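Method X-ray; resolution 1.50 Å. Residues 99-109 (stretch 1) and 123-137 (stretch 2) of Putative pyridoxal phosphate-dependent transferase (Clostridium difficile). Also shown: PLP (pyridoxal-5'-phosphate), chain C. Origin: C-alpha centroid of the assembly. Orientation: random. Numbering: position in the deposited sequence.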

# COMPACT_ATOMS: atom_id res chain seq x y z
N VAL A 99 4.83 -5.70 -6.88
CA VAL A 99 5.24 -7.06 -7.19
C VAL A 99 5.97 -7.67 -6.04
O VAL A 99 5.67 -8.82 -5.70
CB VAL A 99 6.09 -7.07 -8.47
CG1 VAL A 99 6.77 -8.43 -8.68
CG2 VAL A 99 5.18 -6.71 -9.66
N ILE A 100 6.94 -6.99 -5.45
CA ILE A 100 7.72 -7.65 -4.40
C ILE A 100 6.90 -7.96 -3.15
O ILE A 100 7.00 -9.04 -2.57
CB ILE A 100 8.99 -6.87 -4.10
CG1 ILE A 100 9.85 -6.83 -5.36
CG2 ILE A 100 9.73 -7.54 -2.92
CD1 ILE A 100 10.34 -8.17 -5.87
N PRO A 101 5.95 -7.10 -2.74
CA PRO A 101 5.08 -7.46 -1.65
C PRO A 101 4.33 -8.78 -1.90
O PRO A 101 4.21 -9.62 -1.01
CB PRO A 101 4.09 -6.31 -1.62
CG PRO A 101 4.83 -5.13 -2.11
CD PRO A 101 5.87 -5.66 -3.06
N ALA A 102 3.79 -8.94 -3.11
CA ALA A 102 3.09 -10.19 -3.49
C ALA A 102 4.04 -11.35 -3.38
O ALA A 102 3.67 -12.40 -2.83
CB ALA A 102 2.45 -10.08 -4.91
N ILE A 103 5.21 -11.25 -3.97
CA ILE A 103 6.19 -12.35 -3.95
C ILE A 103 6.57 -12.71 -2.52
O ILE A 103 6.70 -13.89 -2.16
CB ILE A 103 7.39 -11.99 -4.83
CG1 ILE A 103 6.95 -11.93 -6.28
CG2 ILE A 103 8.52 -13.02 -4.66
CD1 ILE A 103 8.02 -11.66 -7.29
N SER A 104 6.73 -11.68 -1.68
CA SER A 104 7.11 -11.90 -0.30
C SER A 104 6.01 -12.68 0.41
O SER A 104 6.31 -13.66 1.13
CB SER A 104 7.26 -10.58 0.47
OG SER A 104 7.75 -10.77 1.77
N LEU A 105 4.74 -12.35 0.23
CA LEU A 105 3.64 -13.07 0.88
C LEU A 105 3.59 -14.52 0.31
O LEU A 105 3.36 -15.47 1.07
CB LEU A 105 2.30 -12.38 0.75
CG LEU A 105 2.20 -11.09 1.51
CD1 LEU A 105 0.77 -10.56 1.30
CD2 LEU A 105 2.50 -11.04 2.96
N LEU A 106 3.73 -14.66 -1.02
CA LEU A 106 3.74 -15.99 -1.65
C LEU A 106 4.80 -16.88 -1.03
O LEU A 106 4.57 -18.07 -0.76
CB LEU A 106 3.91 -15.89 -3.15
CG LEU A 106 2.70 -15.33 -3.95
CD1 LEU A 106 3.10 -14.98 -5.38
CD2 LEU A 106 1.58 -16.37 -3.88
N ILE A 107 5.98 -16.33 -0.81
CA ILE A 107 7.10 -17.10 -0.22
C ILE A 107 6.72 -17.54 1.17
O ILE A 107 6.94 -18.75 1.56
CB ILE A 107 8.40 -16.26 -0.19
CG1 ILE A 107 8.99 -16.17 -1.59
CG2 ILE A 107 9.38 -16.87 0.81
CD1 ILE A 107 10.11 -15.15 -1.73
N ASN A 108 6.24 -16.66 2.01
CA ASN A 108 5.81 -17.04 3.34
C ASN A 108 4.74 -18.12 3.35
O ASN A 108 4.81 -19.05 4.23
CB ASN A 108 5.30 -15.83 4.11
CG ASN A 108 5.11 -16.14 5.57
OD1 ASN A 108 6.09 -16.43 6.33
ND2 ASN A 108 3.86 -16.17 5.99
N GLU A 109 3.79 -18.08 2.43
CA GLU A 109 2.63 -18.99 2.43
C GLU A 109 2.89 -20.33 1.73
O GLU A 109 2.30 -21.35 2.13
CB GLU A 109 1.39 -18.33 1.83
CG GLU A 109 0.90 -17.06 2.51
CD GLU A 109 0.68 -17.22 4.01
OE1 GLU A 109 0.10 -18.26 4.47
OE2 GLU A 109 1.14 -16.34 4.79
N VAL A 123 20.30 -10.51 -11.48
CA VAL A 123 18.91 -10.20 -11.57
C VAL A 123 18.59 -9.10 -10.55
O VAL A 123 19.30 -8.93 -9.57
CB VAL A 123 17.99 -11.46 -11.40
CG1 VAL A 123 18.03 -11.93 -9.93
CG2 VAL A 123 16.54 -11.21 -11.81
N TYR A 124 17.49 -8.42 -10.83
CA TYR A 124 16.78 -7.44 -9.97
C TYR A 124 17.02 -7.81 -8.50
O TYR A 124 16.69 -8.93 -8.09
CB TYR A 124 15.32 -7.49 -10.31
CG TYR A 124 14.47 -6.47 -9.60
CD1 TYR A 124 14.77 -5.13 -9.67
CD2 TYR A 124 13.34 -6.86 -8.88
CE1 TYR A 124 14.01 -4.19 -9.02
CE2 TYR A 124 12.54 -5.90 -8.22
CZ TYR A 124 12.91 -4.58 -8.30
OH TYR A 124 12.18 -3.55 -7.68
N SER A 125 17.63 -6.90 -7.74
CA SER A 125 18.22 -7.32 -6.46
C SER A 125 17.18 -7.72 -5.43
O SER A 125 17.49 -8.53 -4.56
CB SER A 125 19.14 -6.27 -5.91
OG SER A 125 18.36 -5.12 -5.58
N PRO A 126 15.96 -7.19 -5.48
CA PRO A 126 14.97 -7.65 -4.51
C PRO A 126 14.64 -9.11 -4.59
O PRO A 126 14.12 -9.67 -3.60
CB PRO A 126 13.76 -6.78 -4.82
CG PRO A 126 14.42 -5.51 -5.20
CD PRO A 126 15.50 -5.94 -6.13
N PHE A 127 14.92 -9.77 -5.72
CA PHE A 127 14.77 -11.25 -5.81
C PHE A 127 15.62 -12.00 -4.75
O PHE A 127 15.18 -12.99 -4.16
CB PHE A 127 15.20 -11.77 -7.17
CG PHE A 127 14.12 -11.74 -8.24
CD1 PHE A 127 13.13 -10.81 -8.27
CD2 PHE A 127 14.20 -12.71 -9.23
CE1 PHE A 127 12.18 -10.85 -9.29
CE2 PHE A 127 13.27 -12.78 -10.24
CZ PHE A 127 12.28 -11.82 -10.30
N ASN A 128 16.83 -11.54 -4.57
CA ASN A 128 17.75 -12.08 -3.61
C ASN A 128 17.28 -11.73 -2.18
O ASN A 128 17.12 -12.62 -1.32
CB ASN A 128 19.16 -11.55 -3.98
CG ASN A 128 20.29 -12.12 -3.11
OD1 ASN A 128 20.22 -11.99 -1.91
ND2 ASN A 128 21.39 -12.63 -3.74
N SER A 129 17.06 -10.46 -1.92
CA SER A 129 16.73 -10.06 -0.58
C SER A 129 15.38 -10.57 -0.12
O SER A 129 15.20 -10.81 1.08
CB SER A 129 16.83 -8.55 -0.40
OG SER A 129 16.09 -7.89 -1.33
N VAL A 130 14.40 -10.70 -1.01
CA VAL A 130 13.08 -11.13 -0.56
C VAL A 130 13.13 -12.57 -0.03
O VAL A 130 12.44 -12.90 0.93
CB VAL A 130 11.97 -10.95 -1.64
CG1 VAL A 130 12.05 -12.04 -2.72
CG2 VAL A 130 10.58 -10.91 -0.95
N VAL A 131 14.03 -13.38 -0.57
CA VAL A 131 14.15 -14.75 -0.10
C VAL A 131 14.81 -14.78 1.30
O VAL A 131 14.31 -15.42 2.25
CB VAL A 131 14.91 -15.62 -1.13
CG1 VAL A 131 15.30 -16.98 -0.53
CG2 VAL A 131 14.07 -15.75 -2.43
N LYS A 132 15.89 -14.01 1.41
CA LYS A 132 16.67 -13.90 2.64
C LYS A 132 15.89 -13.24 3.78
O LYS A 132 15.97 -13.67 4.96
CB LYS A 132 17.97 -13.17 2.39
CG LYS A 132 18.89 -13.99 1.49
CD LYS A 132 20.19 -13.28 1.20
CE LYS A 132 21.17 -14.26 0.52
NZ LYS A 132 22.22 -13.46 -0.17
N ASN A 133 15.14 -12.18 3.45
CA ASN A 133 14.42 -11.44 4.46
C ASN A 133 13.19 -12.21 4.96
O ASN A 133 12.62 -11.88 6.01
CB ASN A 133 13.95 -10.11 3.90
CG ASN A 133 15.07 -9.11 3.67
OD1 ASN A 133 16.14 -9.20 4.25
ND2 ASN A 133 14.76 -8.10 2.84
N ASN A 134 12.81 -13.25 4.23
CA ASN A 134 11.84 -14.25 4.70
C ASN A 134 12.44 -15.52 5.31
O ASN A 134 11.67 -16.43 5.53
CB ASN A 134 10.91 -14.66 3.57
CG ASN A 134 9.82 -13.67 3.34
OD1 ASN A 134 8.87 -13.62 4.11
ND2 ASN A 134 9.94 -12.90 2.28
N ASN A 135 13.73 -15.53 5.58
CA ASN A 135 14.41 -16.67 6.22
C ASN A 135 14.17 -17.95 5.45
O ASN A 135 13.97 -19.04 6.03
CB ASN A 135 14.01 -16.79 7.70
CG ASN A 135 14.25 -15.49 8.45
OD1 ASN A 135 13.29 -14.78 8.81
ND2 ASN A 135 15.52 -15.10 8.57
N ARG A 136 14.23 -17.84 4.14
CA ARG A 136 14.35 -18.99 3.28
C ARG A 136 15.77 -19.02 2.76
O ARG A 136 16.53 -18.02 2.87
CB ARG A 136 13.33 -18.97 2.13
CG ARG A 136 11.93 -19.51 2.43
CD ARG A 136 11.24 -18.88 3.62
NE ARG A 136 9.85 -19.31 3.79
CZ ARG A 136 9.12 -19.06 4.88
NH1 ARG A 136 9.65 -18.45 5.94
NH2 ARG A 136 7.88 -19.51 4.93
N GLU A 137 16.15 -20.15 2.20
CA GLU A 137 17.52 -20.38 1.71
C GLU A 137 17.57 -20.08 0.21
O GLU A 137 16.87 -20.70 -0.56
CB GLU A 137 17.98 -21.81 1.91
CG GLU A 137 19.41 -22.01 1.43
CD GLU A 137 20.01 -23.40 1.65
OE1 GLU A 137 19.45 -24.24 2.37
OE2 GLU A 137 21.09 -23.66 1.05
N1 PLP C . 10.16 -6.66 -10.63
C2 PLP C . 11.15 -6.29 -11.50
C2A PLP C . 11.93 -7.25 -12.35
C3 PLP C . 11.50 -4.90 -11.68
O3 PLP C . 12.47 -4.53 -12.51
C4 PLP C . 10.79 -3.89 -10.91
C4A PLP C . 11.14 -2.43 -11.00
C5 PLP C . 9.75 -4.37 -10.00
C6 PLP C . 9.48 -5.75 -9.89
C5A PLP C . 8.98 -3.34 -9.23
O4P PLP C . 8.50 -4.02 -8.12
P PLP C . 7.40 -3.23 -7.23
O1P PLP C . 6.13 -3.37 -8.01
O2P PLP C . 7.50 -4.05 -5.89
O3P PLP C . 7.92 -1.76 -7.24
O HOH W 1 6.56 -11.94 4.13
O HOH W 2 8.49 -14.87 6.56
O HOH W 3 5.95 -19.09 7.17

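How do the two backbones lie against each other? Residues 99-109 form a helix that continues later in the chain, and a second helix, which includes Val-130, runs in broadly the same direction, with 37° between their axes and a closest approach of 9.8 Å. The CA atoms of Ser-104 and Val-130 lie 6.0 Å apart, against 7.3 Å for those of Ile-100 and Pro-126 and 6.8 Å for those of Asn-108 and Asn-134. These pairs recur every four residues, roughly one helical turn, so one face of the first helix keeps returning to the contact, met by the second helix and then by Asn-134 in the loop beyond it; the contact buries 537 Å² in all.

What fills the space between the helices? Val-130 acts as a knob, its side chain lodged among Ile-100, Ile-103, Ser-104 and Ile-107. Its CG2 lies 3.6 Å from CB of Ser-104 and 4.0 Å from CG2 of Ile-100, while its CG1 reaches CD1 of Ile-107 at 3.8 Å and CG2 of Ile-103 at 4.1 Å. The small side chain of Ser-104 coincides with the tightest of the backbone pairings. Ile-107 also touches Val-131, CD1 to CG2 at 4.1 Å. Farther toward the start of the helices, CD1 of Ile-100 packs 3.8 Å from CB of Pro-126 and meets the edge of the Tyr-124 ring, 3.9 Å from CE2. Such branched and cyclic apolar groups gain by packing together and excluding water.

Where do polar groups join the two stretches directly? The cross-stretch hydrogen bond runs from ND2 of Asn-134 to OG of Ser-104, 3.1 Å long and nearly straight at 176°. The same amide nitrogen also donates to O of Val-130 at 2.8 Å, so Asn-134, in the loop after the second helix, links Val-130 of that helix to Ser-104 of the first. Arg-136 comes close as well, with NH2 3.2 Å from O of Asn-108, but the angle is too poor for a hydrogen bond. Its NH1 instead donates to O of Asn-134 at 2.9 Å, which helps hold the arginine beside the contact.

How does water extend this polar end? Water 1 donates to both OG of Ser-104 and OD1 of Asn-134, each 2.9 Å from its oxygen, and so bridges the residues that are already bonded directly. Water 3 donates to OD1 of Asn-108 at 2.8 Å and accepts from NH2 of Arg-136 at 3.0 Å, linking two side chains whose OD1 and NH2 atoms are themselves 3.8 Å apart.

What does the cofactor add at the other end? The backbone N of Val-99 donates to O1P of PLP at 2.9 Å, and N of Ile-100 to O2P at 3.0 Å. Amides near the start of a helical segment suit a phosphate because their N-H groups point along the axis toward its negative charge. From the second stretch, Tyr-124 lays one ring face over the cofactor, its CZ 3.4 Å from C4 of PLP, so both stretches contribute to holding the group.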